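Side-chain contacts in probable fumarate reductase Ifc3 (PDB 1QO8), which reduces fumarate to succinate, an essentially one-way reaction in vitro, using one FAD and four covalently bound hemes c per subunit: residues A[129-134]-A[546-551]; A[154-159]-A[255-260]; A[381-384]-A[388-391]; A[411-416]-A[449-454]. All coordinates share one frame; numbering follows the deposited sequence.

Contact 1. Residues A[129-134]-A[546-551]; sequences AGSAGF and ADTVVF. With FAD (flavin-adenine dinucleotide), chain G.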
# COMPACT_ATOMS: atom_id res chain seq x y z
N ALA A 129 -5.14 6.79 -23.41
CA ALA A 129 -5.04 8.02 -24.22
C ALA A 129 -5.64 9.18 -23.45
O ALA A 129 -6.60 9.84 -23.89
CB ALA A 129 -5.79 7.81 -25.53
N GLY A 130 -5.12 9.50 -22.27
CA GLY A 130 -5.49 10.81 -21.67
C GLY A 130 -4.30 11.69 -22.03
O GLY A 130 -3.67 11.31 -23.04
N SER A 131 -3.90 12.68 -21.25
CA SER A 131 -2.84 13.58 -21.71
C SER A 131 -1.52 12.85 -21.74
O SER A 131 -0.67 13.10 -22.61
CB SER A 131 -2.81 14.82 -20.77
OG SER A 131 -1.70 15.66 -21.11
N ALA A 132 -1.22 12.08 -20.66
CA ALA A 132 0.08 11.41 -20.61
C ALA A 132 0.24 10.41 -21.77
O ALA A 132 1.29 10.46 -22.42
CB ALA A 132 0.36 10.70 -19.28
N GLY A 133 -0.76 9.65 -22.14
CA GLY A 133 -0.61 8.68 -23.25
C GLY A 133 -0.57 9.34 -24.62
O GLY A 133 0.20 8.94 -25.51
N PHE A 134 -1.40 10.42 -24.82
CA PHE A 134 -1.23 11.08 -26.12
C PHE A 134 0.18 11.66 -26.23
O PHE A 134 0.86 11.62 -27.30
CB PHE A 134 -2.34 12.07 -26.41
CG PHE A 134 -3.66 11.64 -26.95
CD1 PHE A 134 -3.75 11.23 -28.28
CD2 PHE A 134 -4.83 11.76 -26.20
CE1 PHE A 134 -4.96 10.90 -28.82
CE2 PHE A 134 -6.06 11.47 -26.77
CZ PHE A 134 -6.11 11.04 -28.08
N ALA A 546 0.83 19.25 -15.73
CA ALA A 546 2.18 19.45 -16.22
C ALA A 546 3.00 18.17 -16.26
O ALA A 546 3.85 17.94 -17.12
CB ALA A 546 2.93 20.45 -15.33
N ASP A 547 2.84 17.36 -15.24
CA ASP A 547 3.38 15.99 -15.14
C ASP A 547 2.95 15.17 -16.36
O ASP A 547 3.81 14.58 -16.98
CB ASP A 547 2.82 15.40 -13.85
CG ASP A 547 3.15 13.95 -13.58
OD1 ASP A 547 4.14 13.39 -14.08
OD2 ASP A 547 2.36 13.35 -12.79
N THR A 548 1.72 15.13 -16.81
CA THR A 548 1.33 14.30 -17.97
C THR A 548 2.05 14.77 -19.22
O THR A 548 2.48 13.93 -20.02
CB THR A 548 -0.19 14.27 -18.21
OG1 THR A 548 -0.58 15.61 -18.60
CG2 THR A 548 -0.96 13.88 -16.96
N VAL A 549 2.34 16.09 -19.33
CA VAL A 549 3.04 16.54 -20.52
C VAL A 549 4.53 16.21 -20.42
O VAL A 549 5.16 15.62 -21.30
CB VAL A 549 2.87 18.05 -20.81
CG1 VAL A 549 3.68 18.44 -22.02
CG2 VAL A 549 1.37 18.33 -21.03
N VAL A 550 5.16 16.64 -19.35
CA VAL A 550 6.60 16.50 -19.24
C VAL A 550 6.98 15.00 -19.23
O VAL A 550 7.94 14.62 -19.89
CB VAL A 550 7.08 17.18 -17.97
CG1 VAL A 550 8.49 16.77 -17.60
CG2 VAL A 550 7.02 18.70 -18.09
N PHE A 551 6.35 14.17 -18.41
CA PHE A 551 6.84 12.80 -18.28
C PHE A 551 6.20 11.95 -19.37
O PHE A 551 6.68 10.87 -19.71
CB PHE A 551 6.60 12.23 -16.86
CG PHE A 551 7.64 12.78 -15.90
CD1 PHE A 551 8.95 12.33 -15.94
CD2 PHE A 551 7.27 13.77 -15.00
CE1 PHE A 551 9.90 12.91 -15.11
CE2 PHE A 551 8.22 14.32 -14.15
CZ PHE A 551 9.54 13.90 -14.20
PA FAD G . -6.07 10.17 -17.56
O1A FAD G . -6.32 11.48 -18.25
O2A FAD G . -6.98 9.66 -16.70
O5B FAD G . -6.28 9.17 -18.75
C5B FAD G . -5.97 7.72 -18.65
C4B FAD G . -6.54 7.00 -19.97
O4B FAD G . -6.16 5.55 -19.76
C3B FAD G . -8.10 6.96 -19.97
O3B FAD G . -8.79 7.54 -20.99
C2B FAD G . -8.47 5.51 -19.48
O2B FAD G . -9.71 4.98 -20.02
C1B FAD G . -7.36 4.76 -20.12
N9A FAD G . -7.09 3.47 -19.46
C8A FAD G . -7.14 3.16 -18.13
N7A FAD G . -6.95 1.89 -17.91
C5A FAD G . -6.76 1.31 -19.16
C6A FAD G . -6.59 -0.07 -19.61
N6A FAD G . -6.53 -1.10 -18.80
N1A FAD G . -6.41 -0.21 -20.94
C2A FAD G . -6.55 0.83 -21.84
N3A FAD G . -6.73 2.13 -21.51
C4A FAD G . -6.85 2.28 -20.17
N1 FAD G . -4.61 18.63 -12.43
C2 FAD G . -3.96 19.71 -12.76
O2 FAD G . -2.78 19.89 -12.74
N3 FAD G . -4.61 20.89 -13.22
C4 FAD G . -6.00 20.81 -13.31
O4 FAD G . -6.62 21.77 -13.64
C4X FAD G . -6.71 19.61 -12.87
N5 FAD G . -8.05 19.56 -12.90
C5X FAD G . -8.71 18.43 -12.57
C6 FAD G . -10.11 18.45 -12.64
C7 FAD G . -10.82 17.32 -12.32
C7M FAD G . -12.31 17.25 -12.37
C8 FAD G . -10.09 16.13 -11.97
C8M FAD G . -10.84 14.86 -11.70
C9 FAD G . -8.72 16.10 -11.94
C9A FAD G . -7.99 17.23 -12.23
N10 FAD G . -6.58 17.33 -12.20
C10 FAD G . -5.93 18.46 -12.50
C1' FAD G . -5.75 16.08 -12.22
C2' FAD G . -5.22 15.83 -13.67
O2' FAD G . -6.40 16.18 -14.47
C3' FAD G . -5.12 14.29 -13.81
O3' FAD G . -4.21 13.75 -12.84
C4' FAD G . -4.27 14.01 -15.09
O4' FAD G . -5.13 14.48 -16.18
C5' FAD G . -4.18 12.45 -15.21
O5' FAD G . -3.70 12.24 -16.68
P FAD G . -3.32 10.85 -17.23
O1P FAD G . -2.88 11.12 -18.66
O2P FAD G . -2.43 10.35 -16.29
O3P FAD G . -4.54 10.08 -17.07

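Contact 2. Residues A[154-159]-A[255-260]; sequences PFSGGN and TLRKAA. With FAD (flavin-adenine dinucleotide), chain G.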
# COMPACT_ATOMS: atom_id res chain seq x y z
N PRO A 154 -14.92 4.46 -24.38
CA PRO A 154 -15.66 4.77 -25.59
C PRO A 154 -15.04 5.88 -26.46
O PRO A 154 -15.18 6.06 -27.64
CB PRO A 154 -17.02 5.24 -25.08
CG PRO A 154 -17.12 4.87 -23.64
CD PRO A 154 -15.84 4.26 -23.19
N PHE A 155 -14.29 6.76 -25.79
CA PHE A 155 -13.77 7.95 -26.42
C PHE A 155 -12.52 8.15 -25.59
O PHE A 155 -12.36 7.78 -24.46
CB PHE A 155 -14.51 9.26 -26.43
CG PHE A 155 -15.30 9.57 -25.21
CD1 PHE A 155 -16.57 9.03 -25.04
CD2 PHE A 155 -14.76 10.35 -24.20
CE1 PHE A 155 -17.36 9.29 -23.96
CE2 PHE A 155 -15.55 10.63 -23.07
CZ PHE A 155 -16.83 10.12 -22.97
N SER A 156 -11.58 8.87 -26.14
CA SER A 156 -10.44 9.16 -25.34
C SER A 156 -10.49 10.48 -24.52
O SER A 156 -11.42 11.29 -24.66
CB SER A 156 -9.25 9.28 -26.23
OG SER A 156 -9.47 10.42 -27.05
N GLY A 157 -9.49 10.56 -23.64
CA GLY A 157 -9.35 11.73 -22.77
C GLY A 157 -9.32 11.53 -21.25
O GLY A 157 -8.70 12.39 -20.59
N GLY A 158 -10.00 10.51 -20.66
CA GLY A 158 -9.82 10.17 -19.27
C GLY A 158 -10.18 11.40 -18.34
O GLY A 158 -11.21 12.08 -18.53
N ASN A 159 -9.43 11.55 -17.24
CA ASN A 159 -9.62 12.68 -16.34
C ASN A 159 -9.09 13.96 -16.99
O ASN A 159 -9.57 15.05 -16.64
CB ASN A 159 -8.95 12.48 -14.96
CG ASN A 159 -9.80 11.60 -14.05
OD1 ASN A 159 -11.00 11.64 -14.08
ND2 ASN A 159 -9.18 10.75 -13.19
N THR A 255 -6.54 19.27 -28.53
CA THR A 255 -5.34 19.55 -29.29
C THR A 255 -4.52 18.27 -29.55
O THR A 255 -3.98 18.08 -30.62
CB THR A 255 -4.43 20.54 -28.56
OG1 THR A 255 -5.23 21.70 -28.35
CG2 THR A 255 -3.23 20.90 -29.39
N LEU A 256 -4.40 17.40 -28.54
CA LEU A 256 -3.65 16.17 -28.64
C LEU A 256 -4.43 15.17 -29.52
O LEU A 256 -3.75 14.53 -30.29
CB LEU A 256 -3.34 15.58 -27.25
CG LEU A 256 -2.47 16.44 -26.36
CD1 LEU A 256 -2.68 16.06 -24.87
CD2 LEU A 256 -0.97 16.40 -26.74
N ARG A 257 -5.76 15.07 -29.47
CA ARG A 257 -6.49 14.23 -30.37
C ARG A 257 -6.23 14.60 -31.85
O ARG A 257 -6.07 13.70 -32.70
CB ARG A 257 -8.01 14.28 -30.22
CG ARG A 257 -8.54 13.73 -28.91
CD ARG A 257 -10.01 14.08 -28.73
NE ARG A 257 -10.60 13.25 -27.68
CZ ARG A 257 -11.85 13.48 -27.32
NH1 ARG A 257 -12.53 14.51 -27.85
NH2 ARG A 257 -12.44 12.77 -26.38
N LYS A 258 -6.36 15.90 -32.16
CA LYS A 258 -6.09 16.33 -33.52
C LYS A 258 -4.63 16.09 -33.90
O LYS A 258 -4.43 15.49 -34.96
CB LYS A 258 -6.41 17.81 -33.83
CG LYS A 258 -7.90 18.01 -33.54
CD LYS A 258 -8.52 18.94 -34.56
CE LYS A 258 -10.06 18.84 -34.60
NZ LYS A 258 -10.45 19.73 -35.78
N ALA A 259 -3.67 16.43 -33.07
CA ALA A 259 -2.30 16.10 -33.45
C ALA A 259 -2.04 14.60 -33.54
O ALA A 259 -1.26 14.26 -34.46
CB ALA A 259 -1.27 16.78 -32.58
N ALA A 260 -2.73 13.70 -32.85
CA ALA A 260 -2.39 12.29 -32.99
C ALA A 260 -2.98 11.82 -34.33
O ALA A 260 -2.33 11.03 -34.98
CB ALA A 260 -2.82 11.41 -31.84
PA FAD G . -6.07 10.17 -17.56
O1A FAD G . -6.32 11.48 -18.25
O2A FAD G . -6.98 9.66 -16.70
O5B FAD G . -6.28 9.17 -18.75
C5B FAD G . -5.97 7.72 -18.65
C4B FAD G . -6.54 7.00 -19.97
O4B FAD G . -6.16 5.55 -19.76
C3B FAD G . -8.10 6.96 -19.97
O3B FAD G . -8.79 7.54 -20.99
C2B FAD G . -8.47 5.51 -19.48
O2B FAD G . -9.71 4.98 -20.02
C1B FAD G . -7.36 4.76 -20.12
N9A FAD G . -7.09 3.47 -19.46
C8A FAD G . -7.14 3.16 -18.13
N7A FAD G . -6.95 1.89 -17.91
C5A FAD G . -6.76 1.31 -19.16
C6A FAD G . -6.59 -0.07 -19.61
N6A FAD G . -6.53 -1.10 -18.80
N1A FAD G . -6.41 -0.21 -20.94
C2A FAD G . -6.55 0.83 -21.84
N3A FAD G . -6.73 2.13 -21.51
C4A FAD G . -6.85 2.28 -20.17
N1 FAD G . -4.61 18.63 -12.43
C2 FAD G . -3.96 19.71 -12.76
O2 FAD G . -2.78 19.89 -12.74
N3 FAD G . -4.61 20.89 -13.22
C4 FAD G . -6.00 20.81 -13.31
O4 FAD G . -6.62 21.77 -13.64
C4X FAD G . -6.71 19.61 -12.87
N5 FAD G . -8.05 19.56 -12.90
C5X FAD G . -8.71 18.43 -12.57
C6 FAD G . -10.11 18.45 -12.64
C7 FAD G . -10.82 17.32 -12.32
C7M FAD G . -12.31 17.25 -12.37
C8 FAD G . -10.09 16.13 -11.97
C8M FAD G . -10.84 14.86 -11.70
C9 FAD G . -8.72 16.10 -11.94
C9A FAD G . -7.99 17.23 -12.23
N10 FAD G . -6.58 17.33 -12.20
C10 FAD G . -5.93 18.46 -12.50
C1' FAD G . -5.75 16.08 -12.22
C2' FAD G . -5.22 15.83 -13.67
O2' FAD G . -6.40 16.18 -14.47
C3' FAD G . -5.12 14.29 -13.81
O3' FAD G . -4.21 13.75 -12.84
C4' FAD G . -4.27 14.01 -15.09
O4' FAD G . -5.13 14.48 -16.18
C5' FAD G . -4.18 12.45 -15.21
O5' FAD G . -3.70 12.24 -16.68
P FAD G . -3.32 10.85 -17.23
O1P FAD G . -2.88 11.12 -18.66
O2P FAD G . -2.43 10.35 -16.29
O3P FAD G . -4.54 10.08 -17.07

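Contact 3. Residues A[381-384]-A[388-391]; sequences VMVN and NRFI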
# COMPACT_ATOMS: atom_id res chain seq x y z
N VAL A 381 -24.34 28.66 3.61
CA VAL A 381 -24.48 27.85 4.77
C VAL A 381 -24.39 26.34 4.37
O VAL A 381 -24.80 26.03 3.27
CB VAL A 381 -25.87 28.13 5.35
CG1 VAL A 381 -26.30 27.23 6.51
CG2 VAL A 381 -25.91 29.60 5.82
N MET A 382 -23.91 25.51 5.32
CA MET A 382 -23.85 24.07 5.11
C MET A 382 -24.62 23.38 6.23
O MET A 382 -24.35 23.64 7.39
CB MET A 382 -22.39 23.58 5.04
CG MET A 382 -22.31 22.10 4.57
SD MET A 382 -20.59 21.66 4.22
CE MET A 382 -19.76 22.01 5.75
N VAL A 383 -25.52 22.53 5.78
CA VAL A 383 -26.51 21.87 6.61
C VAL A 383 -26.52 20.35 6.32
O VAL A 383 -26.16 19.91 5.20
CB VAL A 383 -27.75 22.66 6.22
CG1 VAL A 383 -28.89 21.98 5.55
CG2 VAL A 383 -28.14 23.71 7.26
N ASN A 384 -26.85 19.56 7.32
CA ASN A 384 -26.83 18.10 7.10
C ASN A 384 -28.15 17.67 6.49
O ASN A 384 -28.97 18.56 6.16
CB ASN A 384 -26.48 17.38 8.39
CG ASN A 384 -27.56 17.49 9.45
OD1 ASN A 384 -28.70 17.97 9.25
ND2 ASN A 384 -27.09 17.00 10.59
N ASN A 388 -29.53 20.83 9.75
CA ASN A 388 -28.77 21.42 10.81
C ASN A 388 -27.33 21.70 10.41
O ASN A 388 -26.70 20.87 9.76
CB ASN A 388 -28.72 20.45 12.05
CG ASN A 388 -30.15 20.22 12.54
OD1 ASN A 388 -30.88 21.21 12.71
ND2 ASN A 388 -30.72 19.05 12.70
N ARG A 389 -26.77 22.83 10.81
CA ARG A 389 -25.38 23.16 10.58
C ARG A 389 -24.59 22.23 11.49
O ARG A 389 -25.27 21.76 12.38
CB ARG A 389 -25.11 24.67 10.93
CG ARG A 389 -25.71 25.62 9.87
CD ARG A 389 -25.57 27.11 10.39
NE ARG A 389 -24.18 27.46 10.23
CZ ARG A 389 -23.40 28.04 11.14
NH1 ARG A 389 -24.06 28.43 12.26
NH2 ARG A 389 -22.16 28.39 10.86
N PHE A 390 -23.31 21.97 11.29
CA PHE A 390 -22.66 20.94 12.10
C PHE A 390 -21.22 21.41 12.18
O PHE A 390 -20.43 20.88 12.87
CB PHE A 390 -22.63 19.52 11.51
CG PHE A 390 -22.40 19.48 10.01
CD1 PHE A 390 -23.44 19.66 9.15
CD2 PHE A 390 -21.15 19.24 9.47
CE1 PHE A 390 -23.20 19.64 7.76
CE2 PHE A 390 -20.86 19.27 8.10
CZ PHE A 390 -21.94 19.42 7.26
N ILE A 391 -20.87 22.56 11.63
CA ILE A 391 -19.47 23.00 11.63
C ILE A 391 -19.46 24.38 10.96
O ILE A 391 -20.43 24.73 10.29
CB ILE A 391 -18.47 22.05 10.99
CG1 ILE A 391 -17.07 22.54 11.40
CG2 ILE A 391 -18.55 21.88 9.47
CD1 ILE A 391 -15.96 21.49 11.32
O HOH W 1 -22.27 23.24 8.92

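Contact 4. Residues A[411-416]-A[449-454]; sequences FAWIIF and TGMKVA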
# COMPACT_ATOMS: atom_id res chain seq x y z
N PHE A 411 -23.27 13.04 3.61
CA PHE A 411 -23.26 14.16 2.68
C PHE A 411 -23.78 15.43 3.38
O PHE A 411 -24.29 15.33 4.49
CB PHE A 411 -24.11 13.84 1.46
CG PHE A 411 -25.59 13.84 1.75
CD1 PHE A 411 -26.19 12.70 2.23
CD2 PHE A 411 -26.37 14.96 1.55
CE1 PHE A 411 -27.56 12.61 2.47
CE2 PHE A 411 -27.71 14.94 1.87
CZ PHE A 411 -28.33 13.77 2.31
N ALA A 412 -23.73 16.54 2.67
CA ALA A 412 -24.33 17.76 3.31
C ALA A 412 -25.02 18.50 2.19
O ALA A 412 -24.94 18.11 0.98
CB ALA A 412 -23.20 18.54 3.99
N TRP A 413 -25.71 19.55 2.53
CA TRP A 413 -26.28 20.49 1.56
C TRP A 413 -25.61 21.86 1.64
O TRP A 413 -25.48 22.47 2.73
CB TRP A 413 -27.75 20.62 1.94
CG TRP A 413 -28.63 19.43 1.69
CD1 TRP A 413 -29.18 18.61 2.61
CD2 TRP A 413 -29.14 19.01 0.41
NE1 TRP A 413 -29.95 17.67 1.97
CE2 TRP A 413 -29.97 17.91 0.64
CE3 TRP A 413 -29.03 19.50 -0.87
CZ2 TRP A 413 -30.65 17.22 -0.39
CZ3 TRP A 413 -29.68 18.85 -1.92
CH2 TRP A 413 -30.48 17.70 -1.66
N ILE A 414 -25.26 22.48 0.52
CA ILE A 414 -24.83 23.87 0.61
C ILE A 414 -25.98 24.79 0.16
O ILE A 414 -26.52 24.47 -0.91
CB ILE A 414 -23.52 24.12 -0.11
CG1 ILE A 414 -22.41 23.45 0.72
CG2 ILE A 414 -23.27 25.59 -0.34
CD1 ILE A 414 -21.07 23.38 0.04
N ILE A 415 -26.31 25.76 1.00
CA ILE A 415 -27.62 26.46 1.00
C ILE A 415 -27.46 27.97 0.95
O ILE A 415 -26.39 28.36 1.40
CB ILE A 415 -28.29 25.99 2.27
CG1 ILE A 415 -29.19 24.93 1.62
CG2 ILE A 415 -28.96 26.59 3.50
CD1 ILE A 415 -28.88 23.65 2.30
N PHE A 416 -28.31 28.67 0.19
CA PHE A 416 -28.09 30.10 0.04
C PHE A 416 -29.39 30.70 -0.50
O PHE A 416 -30.28 29.91 -0.86
CB PHE A 416 -26.86 30.54 -0.74
CG PHE A 416 -26.81 29.81 -2.07
CD1 PHE A 416 -27.53 30.27 -3.16
CD2 PHE A 416 -26.08 28.60 -2.15
CE1 PHE A 416 -27.43 29.54 -4.36
CE2 PHE A 416 -25.97 27.90 -3.36
CZ PHE A 416 -26.67 28.36 -4.46
N THR A 449 -35.67 18.85 -0.76
CA THR A 449 -34.41 18.14 -0.43
C THR A 449 -34.55 17.10 0.62
O THR A 449 -33.55 16.60 1.16
CB THR A 449 -33.43 19.25 0.07
OG1 THR A 449 -34.08 19.88 1.18
CG2 THR A 449 -33.23 20.26 -1.05
N GLY A 450 -35.75 16.80 1.11
CA GLY A 450 -35.88 15.93 2.29
C GLY A 450 -35.26 16.44 3.57
O GLY A 450 -34.96 15.62 4.49
N MET A 451 -35.10 17.75 3.83
CA MET A 451 -34.72 18.16 5.20
C MET A 451 -35.97 18.20 6.08
O MET A 451 -37.10 18.31 5.55
CB MET A 451 -34.03 19.53 5.12
CG MET A 451 -32.70 19.49 4.36
SD MET A 451 -31.98 21.14 4.27
CE MET A 451 -31.50 21.42 2.61
N LYS A 452 -35.80 18.20 7.38
CA LYS A 452 -36.93 18.47 8.31
C LYS A 452 -37.33 19.94 8.19
O LYS A 452 -36.47 20.81 8.38
CB LYS A 452 -36.51 18.17 9.74
CG LYS A 452 -36.06 16.71 9.96
CD LYS A 452 -36.16 16.38 11.44
CE LYS A 452 -35.48 15.08 11.87
NZ LYS A 452 -35.11 14.97 13.31
N VAL A 453 -38.56 20.25 7.92
CA VAL A 453 -39.11 21.59 7.88
C VAL A 453 -38.78 22.40 9.13
O VAL A 453 -38.23 23.48 9.07
CB VAL A 453 -40.65 21.51 7.71
CG1 VAL A 453 -41.25 22.90 7.89
CG2 VAL A 453 -40.98 20.96 6.32
N ALA A 454 -38.99 21.84 10.32
CA ALA A 454 -38.70 22.56 11.57
C ALA A 454 -37.22 22.76 11.86
O ALA A 454 -36.69 23.78 12.35
CB ALA A 454 -39.46 21.82 12.66
O HOH W 2 -31.90 15.77 3.06

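Contact 1. Residues A[129-134]-A[546-551]
Ser-131 and Thr-548 join two helices through their hydroxyls: Ser-131 OG donates to Thr-548 OG1 over 2.7 Å. With chi1 at 175°, Ser-131 OG stands anti to its backbone nitrogen and is carried across to the other helix. Thr-548 OG1, at chi1 66°, also bonds to Ile-545 O in its own helix, so this buried oxygen is gripped twice.

Van der Waals packing and a CA-H...O contact lie beside it. Thr-548 CB sits 3.4 Å from Ala-132 N and makes an apolar contact with Ala-132 CB at 3.8 Å, and Ala-132 CA approaches Thr-548 O at 3.5 Å.

Both helices also meet the FAD. Ala-132 N donates to pyrophosphate oxygen O1P of FAD at 2.8 Å (158° at the hydrogen), while Thr-548 CG2 lies 3.2 Å from FAD O5'. Were Thr-548 an alanine, Ser-131 OG would probably lose its acceptor and a gap would open beside FAD O5'. Gly-130, the N-cap residue, passes close to FAD; a side chain there would run into O1A. Gly-130 and Gly-133 fit the GxGxxG pattern of a Rossmann-type dinucleotide fold, in which the helix start faces the pyrophosphate.

The start of helix 131-143 packs on helix 543-563, which is backed by helix 201-220 through Val-549, and through Phe-134 on helix 248-262 and strand 147-150.

Contact 2. Residues A[154-159]-A[255-260]
Arg-257 reaches from helix 248-262 to Ser-156, in the loop that follows strand 147-150 of the parallel Rossmann-type sheet of the FAD domain. The tight part is a two-point grip on one residue. Arg-257 NH2 donates to Ser-156 O, a very short bond of 2.5 Å, and NE donates to Ser-156 OG at 3.1 Å, tilted 17° from the guanidinium plane. The arginine chain is extended from CG to NE, which carries the guanidinium out to the loop with its edge turned to the serine carbonyl. Ser-156 OG and the aliphatic start of Arg-257 also pack on Phe-134 of helix 131-143.

The looser part lies toward Phe-155, whose ring plane is almost perpendicular to the guanidinium (87°) and meets it obliquely, Phe-155 CD2 standing 4.0 Å from Arg-257 NH2. Arg-257 as a whole is partly exposed; its NH1 bonds to Leu-60 O and has a long, weak ion pair with Asp-254. Phe-155 meets Tyr-78 edge-to-face, and its side chain lies about 5 Å from a heme, so the contact sits where the flavin domain meets the cytochrome part.

Beyond Ser-156 the loop turns through Gly-157 and Gly-158 to the cofactor, where Asn-159 N donates an almost straight bond (171°) to FAD O2A, 3.1 Å away.

Contact 3. Residues A[381-384]-A[388-391]
Asn-388 lies alongside Asn-384 where the chain turns back, their amide planes 69° apart, and the two are joined by a reciprocal pair of bonds. Asn-388 N donates to Asn-384 OD1 at 3.0 Å, nearly straight at the hydrogen (171°) but from above the amide plane, and Asn-388 O accepts from Asn-384 N at 2.8 Å. Asn-384 CG sits between its backbone nitrogen and carbonyl carbon (chi1 68°), turning OD1 back into the turn, where it also takes weak bonds from the amides of Asp-386 and Gly-387. A leucine in place of Asn-384 would probably leave Asn-388 N without its acceptor and the turn less firmly closed. The Asn-388 amide itself points elsewhere, ND2 bonding to Asp-455.

Arg-389 lays its aliphatic part across Val-381, Arg-389 CG to Val-381 CG1 3.8 Å, and its CA makes a CA-H...O contact with Met-382 O. Its guanidinium goes to salt bridges with Glu-393 and Asp-472.

Phe-390 sets its ring edge against the Val-383 to Asn-384 peptide, CE1 lying 3.7 Å from Asn-384 N. Met-382 CE is 3.7 Å from Phe-390 CZ. The sulfur meets the same ring obliquely, a Met-aromatic contact. A water over the ring centre donates to Met-382 O (2.6 Å) and Ile-391 O and accepts from Phe-390 N.

Ile-391 completes the apolar cluster, its CG2 3.9 Å from Met-382 CE. Strand 381-383, paired with strand 412-417 in the mixed sheet, thus turns back through the Asn-384 side chain and leads on to helix 397-405, which begins with Arg-397, the probable proton donor.

Contact 4. Residues A[411-416]-A[449-454]
Trp-413 CG stands anti to the carbonyl carbon (chi1 -70°), which turns the indole off strand 412-417 toward 449-454; Met-451 CG is likewise anti to its carbonyl carbon (chi1 -64°), and a bend at chi3 brings the methyl over that ring. Met-451 CE rests over the face of the five-membered ring of Trp-413, 3.8 Å from the centroid, with SD farther off at 4.6 Å in an oblique Met-aromatic contact. Thr-449 CB shares that face, lying 3.8 Å from the centroid of the six-membered ring, so two CH-pi contacts sit side by side on one indole. Met-451 CE also meets Ile-415 CD1 tip to tip at 3.5 Å, tighter than usual carbon packing.

The second segment links helix 442-448 to helix 453-469. Gly-450 closes the first in a Schellman motif, its positive phi being one that favours glycine, and Lys-452 is the N-cap of the second. This connection packs against the mixed sheet in which strand 412-417 lies between strands 381-383 and 489-505.

Polar atoms meet at the indole edge. A water in the ring plane accepts from Trp-413 NE1 at 2.9 Å and donates to Thr-449 O at 2.6 Å. Thr-449 OG1 turns back to Leu-445 O and Ala-446 O of the preceding helix, while Tyr-437 meets the Trp-413 ring edge-to-face.

The four contacts fall into two well-separated pairs. Contacts 1 and 2, with centres 11 Å apart, both touch FAD and meet where Phe-134 of contact 1 packs on contact 2, its CZ 3.6 Å from Ser-156 OG; one meets the flavin-side phosphate, the other the adenosine-side phosphate. Contacts 3 and 4, centres 8 Å apart, lie on neighbouring strands of the mixed sheet and pack through Val-383 CG1 and Met-451 SD, 3.5 Å apart. About 40 Å separates the centres of contacts 1 and 3. In contact 3 the Met-382 side chain is about 10 Å from those of Glu-373, a probable substrate ligand, and Arg-397, the probable proton donor, whereas contact 4 is plain packing away from the substrate, FAD and heme sites.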